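Local coordinates for hypothetical protein SA0798 (Staphylococcus aureus subsp. aureus N315, PDB 1XG8), which is of unknown function but belongs to the thioredoxin clan and may act in thiol-disulfide chemistry, at residues I46-T51 with R102-K107; L67-R72 with D76-P81; Y89-Y94 with K98-F103. All coordinates share one frame; numbering follows the deposited sequence.

Contact 1: I46-T51 with R102-K107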
loop_
_atom_site.group_PDB
_atom_site.type_symbol
_atom_site.label_atom_id
_atom_site.label_comp_id
_atom_site.label_asym_id
_atom_site.label_seq_id
_atom_site.Cartn_x
_atom_site.Cartn_y
_atom_site.Cartn_z
ATOM N N ILE A 46 2.376 -16.151 4.442
ATOM C CA ILE A 46 1.769 -15.537 3.268
ATOM C C ILE A 46 2.883 -14.962 2.419
ATOM O O ILE A 46 3.868 -14.463 2.948
ATOM C CB ILE A 46 0.776 -14.410 3.653
ATOM C CG1 ILE A 46 -0.332 -14.977 4.546
ATOM C CG2 ILE A 46 0.169 -13.789 2.392
ATOM C CD1 ILE A 46 -1.395 -13.965 4.916
ATOM N N SER A 47 2.745 -15.058 1.104
ATOM C CA SER A 47 3.750 -14.515 0.220
ATOM C C SER A 47 3.255 -13.200 -0.369
ATOM O O SER A 47 2.131 -13.100 -0.858
ATOM C CB SER A 47 4.097 -15.517 -0.891
ATOM O OG SER A 47 2.963 -15.854 -1.671
ATOM N N PHE A 48 4.109 -12.188 -0.288
ATOM C CA PHE A 48 3.805 -10.859 -0.792
ATOM C C PHE A 48 4.884 -10.468 -1.768
ATOM O O PHE A 48 6.028 -10.877 -1.630
ATOM C CB PHE A 48 3.808 -9.829 0.349
ATOM C CG PHE A 48 2.730 -10.042 1.373
ATOM C CD1 PHE A 48 1.415 -9.683 1.102
ATOM C CD2 PHE A 48 3.025 -10.620 2.603
ATOM C CE1 PHE A 48 0.416 -9.903 2.042
ATOM C CE2 PHE A 48 2.031 -10.840 3.544
ATOM C CZ PHE A 48 0.730 -10.483 3.263
ATOM N N LYS A 49 4.511 -9.679 -2.762
ATOM C CA LYS A 49 5.461 -9.173 -3.741
ATOM C C LYS A 49 5.262 -7.664 -3.641
ATOM O O LYS A 49 4.133 -7.179 -3.716
ATOM C CB LYS A 49 5.134 -9.691 -5.151
ATOM C CG LYS A 49 3.698 -9.448 -5.602
ATOM C CD LYS A 49 3.436 -9.991 -7.003
ATOM C CE LYS A 49 3.667 -11.495 -7.067
ATOM N NZ LYS A 49 3.355 -12.051 -8.420
ATOM N N TYR A 50 6.347 -6.923 -3.450
ATOM C CA TYR A 50 6.243 -5.476 -3.291
ATOM C C TYR A 50 6.670 -4.635 -4.482
ATOM O O TYR A 50 7.613 -4.966 -5.194
ATOM C CB TYR A 50 7.033 -5.038 -2.051
ATOM C CG TYR A 50 6.622 -5.773 -0.799
ATOM C CD1 TYR A 50 7.003 -7.097 -0.593
ATOM C CD2 TYR A 50 5.819 -5.160 0.166
ATOM C CE1 TYR A 50 6.596 -7.799 0.541
ATOM C CE2 TYR A 50 5.404 -5.856 1.307
ATOM C CZ TYR A 50 5.799 -7.176 1.483
ATOM O OH TYR A 50 5.385 -7.881 2.589
ATOM N N THR A 51 5.960 -3.533 -4.686
ATOM C CA THR A 51 6.267 -2.620 -5.771
ATOM C C THR A 51 6.059 -1.184 -5.323
ATOM O O THR A 51 5.108 -0.873 -4.607
ATOM C CB THR A 51 5.376 -2.865 -7.003
ATOM O OG1 THR A 51 5.553 -4.207 -7.467
ATOM C CG2 THR A 51 5.742 -1.889 -8.120
ATOM N N ARG A 102 -5.618 -5.376 10.127
ATOM C CA ARG A 102 -7.033 -5.691 10.106
ATOM C C ARG A 102 -7.534 -5.987 8.700
ATOM O O ARG A 102 -8.475 -6.751 8.524
ATOM C CB ARG A 102 -7.838 -4.559 10.745
ATOM C CG ARG A 102 -7.640 -4.481 12.249
ATOM C CD ARG A 102 -8.440 -3.363 12.882
ATOM N NE ARG A 102 -8.207 -3.310 14.323
ATOM C CZ ARG A 102 -8.795 -2.453 15.154
ATOM N NH1 ARG A 102 -9.663 -1.560 14.693
ATOM N NH2 ARG A 102 -8.522 -2.493 16.453
ATOM N N PHE A 103 -6.908 -5.384 7.698
ATOM C CA PHE A 103 -7.306 -5.618 6.312
ATOM C C PHE A 103 -6.971 -7.066 5.932
ATOM O O PHE A 103 -7.773 -7.757 5.315
ATOM C CB PHE A 103 -6.575 -4.658 5.371
ATOM C CG PHE A 103 -6.970 -4.805 3.923
ATOM C CD1 PHE A 103 -8.086 -4.143 3.423
ATOM C CD2 PHE A 103 -6.233 -5.624 3.062
ATOM C CE1 PHE A 103 -8.468 -4.289 2.078
ATOM C CE2 PHE A 103 -6.606 -5.779 1.715
ATOM C CZ PHE A 103 -7.727 -5.107 1.223
ATOM N N ILE A 104 -5.781 -7.521 6.304
ATOM C CA ILE A 104 -5.362 -8.885 6.006
ATOM C C ILE A 104 -6.097 -9.883 6.899
ATOM O O ILE A 104 -6.650 -10.874 6.408
ATOM C CB ILE A 104 -3.840 -9.050 6.196
ATOM C CG1 ILE A 104 -3.103 -8.226 5.144
ATOM C CG2 ILE A 104 -3.442 -10.523 6.081
ATOM C CD1 ILE A 104 -1.611 -8.235 5.329
ATOM N N ASP A 105 -6.107 -9.619 8.205
ATOM C CA ASP A 105 -6.792 -10.495 9.161
ATOM C C ASP A 105 -8.228 -10.755 8.744
ATOM O O ASP A 105 -8.711 -11.886 8.811
ATOM C CB ASP A 105 -6.788 -9.877 10.554
ATOM C CG ASP A 105 -5.418 -9.874 11.176
ATOM O OD1 ASP A 105 -4.491 -10.484 10.590
ATOM O OD2 ASP A 105 -5.266 -9.269 12.259
ATOM N N GLN A 106 -8.906 -9.696 8.321
ATOM C CA GLN A 106 -10.284 -9.802 7.887
ATOM C C GLN A 106 -10.394 -10.834 6.773
ATOM O O GLN A 106 -11.344 -11.615 6.748
ATOM C CB GLN A 106 -10.786 -8.440 7.402
ATOM C CG GLN A 106 -12.247 -8.413 7.003
ATOM C CD GLN A 106 -12.528 -9.234 5.761
ATOM O OE1 GLN A 106 -11.778 -9.175 4.779
ATOM N NE2 GLN A 106 -13.614 -9.998 5.787
ATOM N N LYS A 107 -9.425 -10.840 5.857
ATOM C CA LYS A 107 -9.420 -11.794 4.746
ATOM C C LYS A 107 -9.196 -13.224 5.237
ATOM O O LYS A 107 -9.919 -14.140 4.849
ATOM C CB LYS A 107 -8.335 -11.419 3.732
ATOM C CG LYS A 107 -8.792 -10.429 2.674
ATOM C CD LYS A 107 -7.605 -9.821 1.953
ATOM C CE LYS A 107 -7.958 -9.384 0.540
ATOM N NZ LYS A 107 -9.237 -8.650 0.467
#

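Contact 2: L67-R72 with D76-P81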
loop_
_atom_site.group_PDB
_atom_site.type_symbol
_atom_site.label_atom_id
_atom_site.label_comp_id
_atom_site.label_asym_id
_atom_site.label_seq_id
_atom_site.Cartn_x
_atom_site.Cartn_y
_atom_site.Cartn_z
ATOM N N LEU A 67 -2.723 3.484 -12.740
ATOM C CA LEU A 67 -3.180 4.750 -13.275
ATOM C C LEU A 67 -4.431 5.231 -12.550
ATOM O O LEU A 67 -4.593 6.421 -12.298
ATOM C CB LEU A 67 -3.430 4.601 -14.781
ATOM C CG LEU A 67 -3.700 5.911 -15.515
ATOM C CD1 LEU A 67 -5.154 6.299 -15.328
ATOM C CD2 LEU A 67 -2.768 7.010 -14.986
ATOM N N GLN A 68 -5.305 4.295 -12.204
ATOM C CA GLN A 68 -6.538 4.614 -11.502
ATOM C C GLN A 68 -6.306 5.243 -10.132
ATOM O O GLN A 68 -6.987 6.201 -9.767
ATOM C CB GLN A 68 -7.389 3.359 -11.351
ATOM C CG GLN A 68 -8.492 3.484 -10.315
ATOM C CD GLN A 68 -9.544 2.410 -10.480
ATOM O OE1 GLN A 68 -10.333 2.445 -11.433
ATOM N NE2 GLN A 68 -9.554 1.435 -9.566
ATOM N N PHE A 69 -5.360 4.700 -9.367
ATOM C CA PHE A 69 -5.056 5.248 -8.041
ATOM C C PHE A 69 -4.234 6.537 -8.145
ATOM O O PHE A 69 -4.467 7.503 -7.405
ATOM C CB PHE A 69 -4.292 4.222 -7.206
ATOM C CG PHE A 69 -5.149 3.110 -6.689
ATOM C CD1 PHE A 69 -6.153 3.370 -5.760
ATOM C CD2 PHE A 69 -4.946 1.805 -7.114
ATOM C CE1 PHE A 69 -6.939 2.347 -5.261
ATOM C CE2 PHE A 69 -5.728 0.770 -6.622
ATOM C CZ PHE A 69 -6.727 1.043 -5.691
ATOM N N ILE A 70 -3.271 6.537 -9.067
ATOM C CA ILE A 70 -2.415 7.695 -9.290
ATOM C C ILE A 70 -3.269 8.909 -9.641
ATOM O O ILE A 70 -2.937 10.038 -9.285
ATOM C CB ILE A 70 -1.420 7.431 -10.427
ATOM C CG1 ILE A 70 -0.489 6.281 -10.037
ATOM C CG2 ILE A 70 -0.630 8.702 -10.725
ATOM C CD1 ILE A 70 0.514 5.900 -11.101
ATOM N N GLU A 71 -4.376 8.663 -10.333
ATOM C CA GLU A 71 -5.293 9.724 -10.728
ATOM C C GLU A 71 -5.949 10.360 -9.496
ATOM O O GLU A 71 -6.028 11.587 -9.380
ATOM C CB GLU A 71 -6.379 9.159 -11.658
ATOM C CG GLU A 71 -5.876 8.626 -13.008
ATOM C CD GLU A 71 -5.955 9.647 -14.155
ATOM O OE1 GLU A 71 -5.506 9.320 -15.282
ATOM O OE2 GLU A 71 -6.468 10.771 -13.937
ATOM N N ARG A 72 -6.406 9.521 -8.571
ATOM C CA ARG A 72 -7.067 10.000 -7.356
ATOM C C ARG A 72 -6.107 10.785 -6.476
ATOM O O ARG A 72 -6.506 11.701 -5.762
ATOM C CB ARG A 72 -7.621 8.816 -6.576
ATOM C CG ARG A 72 -8.010 7.691 -7.490
ATOM C CD ARG A 72 -8.659 6.558 -6.745
ATOM N NE ARG A 72 -9.920 6.970 -6.151
ATOM C CZ ARG A 72 -10.808 6.118 -5.661
ATOM N NH1 ARG A 72 -10.551 4.820 -5.705
ATOM N NH2 ARG A 72 -11.944 6.561 -5.139
ATOM N N ASP A 76 -5.928 15.081 -5.602
ATOM C CA ASP A 76 -6.039 15.314 -4.158
ATOM C C ASP A 76 -7.099 14.500 -3.430
ATOM O O ASP A 76 -7.341 14.731 -2.233
ATOM C CB ASP A 76 -6.317 16.793 -3.879
ATOM C CG ASP A 76 -7.697 17.020 -3.236
ATOM O OD1 ASP A 76 -8.720 16.556 -3.827
ATOM O OD2 ASP A 76 -7.760 17.656 -2.139
ATOM N N GLU A 77 -7.749 13.567 -4.118
ATOM C CA GLU A 77 -8.774 12.779 -3.441
ATOM C C GLU A 77 -8.093 11.907 -2.395
ATOM O O GLU A 77 -8.463 11.927 -1.219
ATOM C CB GLU A 77 -9.542 11.906 -4.429
ATOM C CG GLU A 77 -10.912 11.520 -3.919
ATOM C CD GLU A 77 -11.414 10.225 -4.514
ATOM O OE1 GLU A 77 -11.412 10.098 -5.760
ATOM O OE2 GLU A 77 -11.813 9.334 -3.729
ATOM N N LEU A 78 -7.094 11.143 -2.829
ATOM C CA LEU A 78 -6.347 10.293 -1.917
ATOM C C LEU A 78 -4.980 10.922 -1.692
ATOM O O LEU A 78 -4.514 11.714 -2.510
ATOM C CB LEU A 78 -6.164 8.886 -2.498
ATOM C CG LEU A 78 -7.398 8.031 -2.780
ATOM C CD1 LEU A 78 -6.931 6.630 -3.129
ATOM C CD2 LEU A 78 -8.315 7.990 -1.567
ATOM N N PHE A 79 -4.349 10.571 -0.577
ATOM C CA PHE A 79 -3.024 11.075 -0.240
ATOM C C PHE A 79 -2.029 9.958 -0.495
ATOM O O PHE A 79 -2.401 8.845 -0.870
ATOM C CB PHE A 79 -2.935 11.452 1.246
ATOM C CG PHE A 79 -3.974 12.444 1.697
ATOM C CD1 PHE A 79 -4.216 12.637 3.056
ATOM C CD2 PHE A 79 -4.716 13.180 0.778
ATOM C CE1 PHE A 79 -5.181 13.546 3.491
ATOM C CE2 PHE A 79 -5.685 14.089 1.204
ATOM C CZ PHE A 79 -5.916 14.271 2.561
ATOM N N TYR A 80 -0.754 10.259 -0.294
ATOM C CA TYR A 80 0.279 9.248 -0.448
ATOM C C TYR A 80 1.264 9.464 0.704
ATOM O O TYR A 80 1.389 10.574 1.226
ATOM C CB TYR A 80 0.957 9.361 -1.819
ATOM C CG TYR A 80 1.773 10.612 -1.998
ATOM C CD1 TYR A 80 3.074 10.701 -1.494
ATOM C CD2 TYR A 80 1.240 11.719 -2.652
ATOM C CE1 TYR A 80 3.820 11.857 -1.637
ATOM C CE2 TYR A 80 1.979 12.884 -2.798
ATOM C CZ TYR A 80 3.267 12.943 -2.288
ATOM O OH TYR A 80 3.989 14.097 -2.437
ATOM N N PRO A 81 1.970 8.404 1.123
ATOM C CA PRO A 81 1.889 7.042 0.575
ATOM C C PRO A 81 0.494 6.434 0.502
ATOM O O PRO A 81 -0.334 6.650 1.377
ATOM C CB PRO A 81 2.799 6.241 1.505
ATOM C CG PRO A 81 2.667 6.976 2.816
ATOM C CD PRO A 81 2.773 8.416 2.360
#

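Contact 3: Y89-Y94 with K98-F103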
loop_
_atom_site.group_PDB
_atom_site.type_symbol
_atom_site.label_atom_id
_atom_site.label_comp_id
_atom_site.label_asym_id
_atom_site.label_seq_id
_atom_site.Cartn_x
_atom_site.Cartn_y
_atom_site.Cartn_z
ATOM N N TYR A 89 -7.859 -0.865 -2.297
ATOM C CA TYR A 89 -7.440 0.220 -1.419
ATOM C C TYR A 89 -7.304 -0.263 0.016
ATOM O O TYR A 89 -8.216 -0.887 0.560
ATOM C CB TYR A 89 -8.453 1.361 -1.450
ATOM C CG TYR A 89 -8.255 2.374 -0.337
ATOM C CD1 TYR A 89 -7.167 3.251 -0.342
ATOM C CD2 TYR A 89 -9.137 2.428 0.744
ATOM C CE1 TYR A 89 -6.965 4.150 0.702
ATOM C CE2 TYR A 89 -8.946 3.321 1.787
ATOM C CZ TYR A 89 -7.862 4.177 1.763
ATOM O OH TYR A 89 -7.679 5.048 2.801
ATOM N N VAL A 90 -6.163 0.034 0.627
ATOM C CA VAL A 90 -5.920 -0.350 2.011
ATOM C C VAL A 90 -5.744 0.876 2.907
ATOM O O VAL A 90 -6.480 1.045 3.869
ATOM C CB VAL A 90 -4.679 -1.259 2.124
ATOM C CG1 VAL A 90 -4.345 -1.508 3.581
ATOM C CG2 VAL A 90 -4.943 -2.580 1.417
ATOM N N ALA A 91 -4.783 1.740 2.577
ATOM C CA ALA A 91 -4.516 2.941 3.376
ATOM C C ALA A 91 -3.780 4.032 2.584
ATOM O O ALA A 91 -2.983 3.735 1.696
ATOM C CB ALA A 91 -3.694 2.556 4.621
ATOM N N ASP A 92 -4.047 5.293 2.914
ATOM C CA ASP A 92 -3.398 6.415 2.238
ATOM C C ASP A 92 -3.039 7.563 3.185
ATOM O O ASP A 92 -3.812 7.899 4.077
ATOM C CB ASP A 92 -4.288 6.954 1.095
ATOM C CG ASP A 92 -5.554 7.655 1.591
ATOM O OD1 ASP A 92 -6.338 7.022 2.319
ATOM O OD2 ASP A 92 -5.781 8.837 1.241
ATOM N N GLY A 93 -1.863 8.154 2.990
ATOM C CA GLY A 93 -1.441 9.278 3.812
ATOM C C GLY A 93 -0.980 8.885 5.198
ATOM O O GLY A 93 0.085 8.292 5.356
ATOM N N TYR A 94 -1.761 9.245 6.208
ATOM C CA TYR A 94 -1.434 8.874 7.570
ATOM C C TYR A 94 -1.839 7.396 7.625
ATOM O O TYR A 94 -2.985 7.047 7.334
ATOM C CB TYR A 94 -2.250 9.722 8.554
ATOM C CG TYR A 94 -1.760 11.150 8.682
ATOM C CD1 TYR A 94 -0.489 11.418 9.177
ATOM C CD2 TYR A 94 -2.557 12.231 8.293
ATOM C CE1 TYR A 94 -0.011 12.721 9.283
ATOM C CE2 TYR A 94 -2.089 13.549 8.397
ATOM C CZ TYR A 94 -0.809 13.781 8.894
ATOM O OH TYR A 94 -0.305 15.065 9.007
ATOM N N LYS A 98 -2.619 -1.070 12.390
ATOM C CA LYS A 98 -3.864 -1.822 12.504
ATOM C C LYS A 98 -4.637 -1.849 11.194
ATOM O O LYS A 98 -5.303 -2.838 10.895
ATOM C CB LYS A 98 -4.747 -1.234 13.601
ATOM C CG LYS A 98 -4.230 -1.500 15.004
ATOM C CD LYS A 98 -4.164 -2.998 15.308
ATOM C CE LYS A 98 -3.481 -3.267 16.646
ATOM N NZ LYS A 98 -4.164 -2.571 17.767
ATOM N N GLN A 99 -4.561 -0.767 10.422
ATOM C CA GLN A 99 -5.246 -0.707 9.131
ATOM C C GLN A 99 -4.706 -1.805 8.218
ATOM O O GLN A 99 -5.462 -2.467 7.504
ATOM C CB GLN A 99 -5.007 0.629 8.438
ATOM C CG GLN A 99 -5.459 1.831 9.200
ATOM C CD GLN A 99 -5.439 3.063 8.329
ATOM O OE1 GLN A 99 -6.216 3.165 7.374
ATOM N NE2 GLN A 99 -4.540 4.001 8.635
ATOM N N ILE A 100 -3.388 -1.976 8.237
ATOM C CA ILE A 100 -2.748 -2.991 7.432
ATOM C C ILE A 100 -3.108 -4.383 7.950
ATOM O O ILE A 100 -3.508 -5.252 7.176
ATOM C CB ILE A 100 -1.209 -2.869 7.460
ATOM C CG1 ILE A 100 -0.778 -1.434 7.145
ATOM C CG2 ILE A 100 -0.606 -3.853 6.463
ATOM C CD1 ILE A 100 -1.320 -0.911 5.868
ATOM N N THR A 101 -2.978 -4.599 9.255
ATOM C CA THR A 101 -3.269 -5.916 9.811
ATOM C C THR A 101 -4.743 -6.302 9.769
ATOM O O THR A 101 -5.086 -7.431 9.404
ATOM C CB THR A 101 -2.741 -6.050 11.268
ATOM O OG1 THR A 101 -3.315 -5.031 12.096
ATOM C CG2 THR A 101 -1.223 -5.942 11.282
ATOM N N ARG A 102 -5.618 -5.376 10.127
ATOM C CA ARG A 102 -7.033 -5.691 10.106
ATOM C C ARG A 102 -7.534 -5.987 8.700
ATOM O O ARG A 102 -8.475 -6.751 8.524
ATOM C CB ARG A 102 -7.838 -4.559 10.745
ATOM C CG ARG A 102 -7.640 -4.481 12.249
ATOM C CD ARG A 102 -8.440 -3.363 12.882
ATOM N NE ARG A 102 -8.207 -3.310 14.323
ATOM C CZ ARG A 102 -8.795 -2.453 15.154
ATOM N NH1 ARG A 102 -9.663 -1.560 14.693
ATOM N NH2 ARG A 102 -8.522 -2.493 16.453
ATOM N N PHE A 103 -6.908 -5.384 7.698
ATOM C CA PHE A 103 -7.306 -5.618 6.312
ATOM C C PHE A 103 -6.971 -7.066 5.932
ATOM O O PHE A 103 -7.773 -7.757 5.315
ATOM C CB PHE A 103 -6.575 -4.658 5.371
ATOM C CG PHE A 103 -6.970 -4.805 3.923
ATOM C CD1 PHE A 103 -8.086 -4.143 3.423
ATOM C CD2 PHE A 103 -6.233 -5.624 3.062
ATOM C CE1 PHE A 103 -8.468 -4.289 2.078
ATOM C CE2 PHE A 103 -6.606 -5.779 1.715
ATOM C CZ PHE A 103 -7.727 -5.107 1.223
#

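Contact 1: I46-T51 with R102-K107
A small, buried, wholly apolar contact joins Ile46, just before edge strand 48-54, and Phe48, its first residue, to Ile104 on the C-terminal helix 97-110. In this thioredoxin-like fold the strand order is 2-1-3-4, and helices 28-42 and 97-110 share one face of the sheet; Phe48 lies on that face, touching both Ile104 and Leu39. The backbones stay well apart, Ile46 CA and Ile104 CA being 10.1 Å from each other, and no hydrogen bond crosses, so side chains alone span the gap. Ile104 does the reaching with two branches. Its CG1 stands anti to the carbonyl carbon (chi1 -67°), and with chi2 near 180° the extended arm carries CD1 to the far tip of Phe48, where CD1 lies 3.8 Å from CZ; the two side chains approach from opposite directions and the methyl meets the ring at a slant. The other branch, CG2, takes the Ile46 side, the two isoleucines slipping past each other in opposite directions. Around this patch Met85 of strand 82-85 touches both Phe48 and Ile104, while polar ties flank it: Asp105 OD1 bonds Tyr43 OH and Lys107 NZ pairs with Glu88. Ile46 serves twice, for its CD1 is 4.2 Å from Ile104 CG2 and its CG2 sits 3.4 Å above one face of the Phe48 ring, displaced toward the rim.

Contact 2: L67-R72 with D76-P81
Arg72 holds chi1 at only -30°, well short of a staggered value, runs straight through chi2, then bends at chi3 (64°), and this brings its guanidinium to Glu77, whose CG is anti to the backbone N. The carboxylate answers with both oxygens. Arg72 NH2 gives a 3.1 Å hydrogen bond to the syn side of Glu77 OE2, tilted from the guanidinium plane, and NE makes a weak, long one of 3.5 Å to Glu77 OE1, which lies at the guanidinium edge; the two flat groups are turned 65° apart, so the salt bridge is not a flat bidentate pair. Leu78 runs alongside the arginine in the same direction, its CG 3.9 Å from Arg72 CB, and Leu78 CD1 lies near the plane of the Phe69 ring, at its edge, 4.3 Å from Phe69 CD1. Arg72 O accepts a nearly straight 3.0 Å bond from Leu78 N, plus a weak one from Glu77 N. The loop thus clasped leaves helix 64-74 and leads to Pro81, preceded by a cis peptide, with neighbouring Tyr80 touching Cys19: the cis-proline loop before the third strand, characteristic of the thioredoxin fold.

Contact 3: Y89-Y94 with K98-F103
Val90, on edge strand 88-92, forks at CB into two methyls that each find a different partner on helix 97-110. CG1, set anti to the backbone N, meets Ile100 CD1 at 3.8 Å, the two side chains crossing at about a right angle. CG2 is aimed straight at Phe103: it lies 3.6 Å from the ring centroid and 10° off the normal, a CH-pi contact almost over the middle of one face, with all six ring carbons at similar range, from 3.6 Å at CE2 to 4.0 Å at CD1 and CE1. Phe103 CE1 also comes 3.7 Å from Tyr89 O, which approaches obliquely. Strand and helix are successive elements of a thioredoxin-like fold, the fourth strand and the helix that follows it, running antiparallel (173° between axes) with the axes 8.0 Å apart at their closest. The strand is not regular here: Val90 and Ala91 both face Ile83 of strand 82-85, a classic beta bulge, and both neighbouring residues then contribute side chains to the helix contact. Ala91 CB, directed at the helix, is 4.4 Å from Ile100 CD1 and also packs against the side chain of Gln99. In Ile100, chi1 and chi2 both lie near -60°, which folds CD1 back to the strand; the same side chain also touches Ile83, Leu35 and Leu39, bridging the sheet and helix 28-42. Past the end of the strand, Tyr94 rests on Cys22 and Ala25, in the loop that leads into helix 28-42.

In the fold
Contacts 1 and 3 share helix 97-110, where their segments overlap at Arg102 and Phe103; their centres lie 11 Å apart, and they fasten that helix to the two outer strands of one sheet, 48-54 and 88-92. Contact 2 lies on the other side of the chain's centre from contact 1, about 20 Å between centres, with no touch. It does meet contact 3, 15 Å away between centres, through probable hydrogen bonds from Phe79 N to Asp92 OD2 (2.9 Å) and Gly93 N to Pro81 O (2.7 Å). This junction carries the cis-proline; Tyr80 touches Cys19 and Tyr94 touches Cys22, the cysteines of a CXXC sequence consistent with a thioredoxin-like redox site, though none is established here.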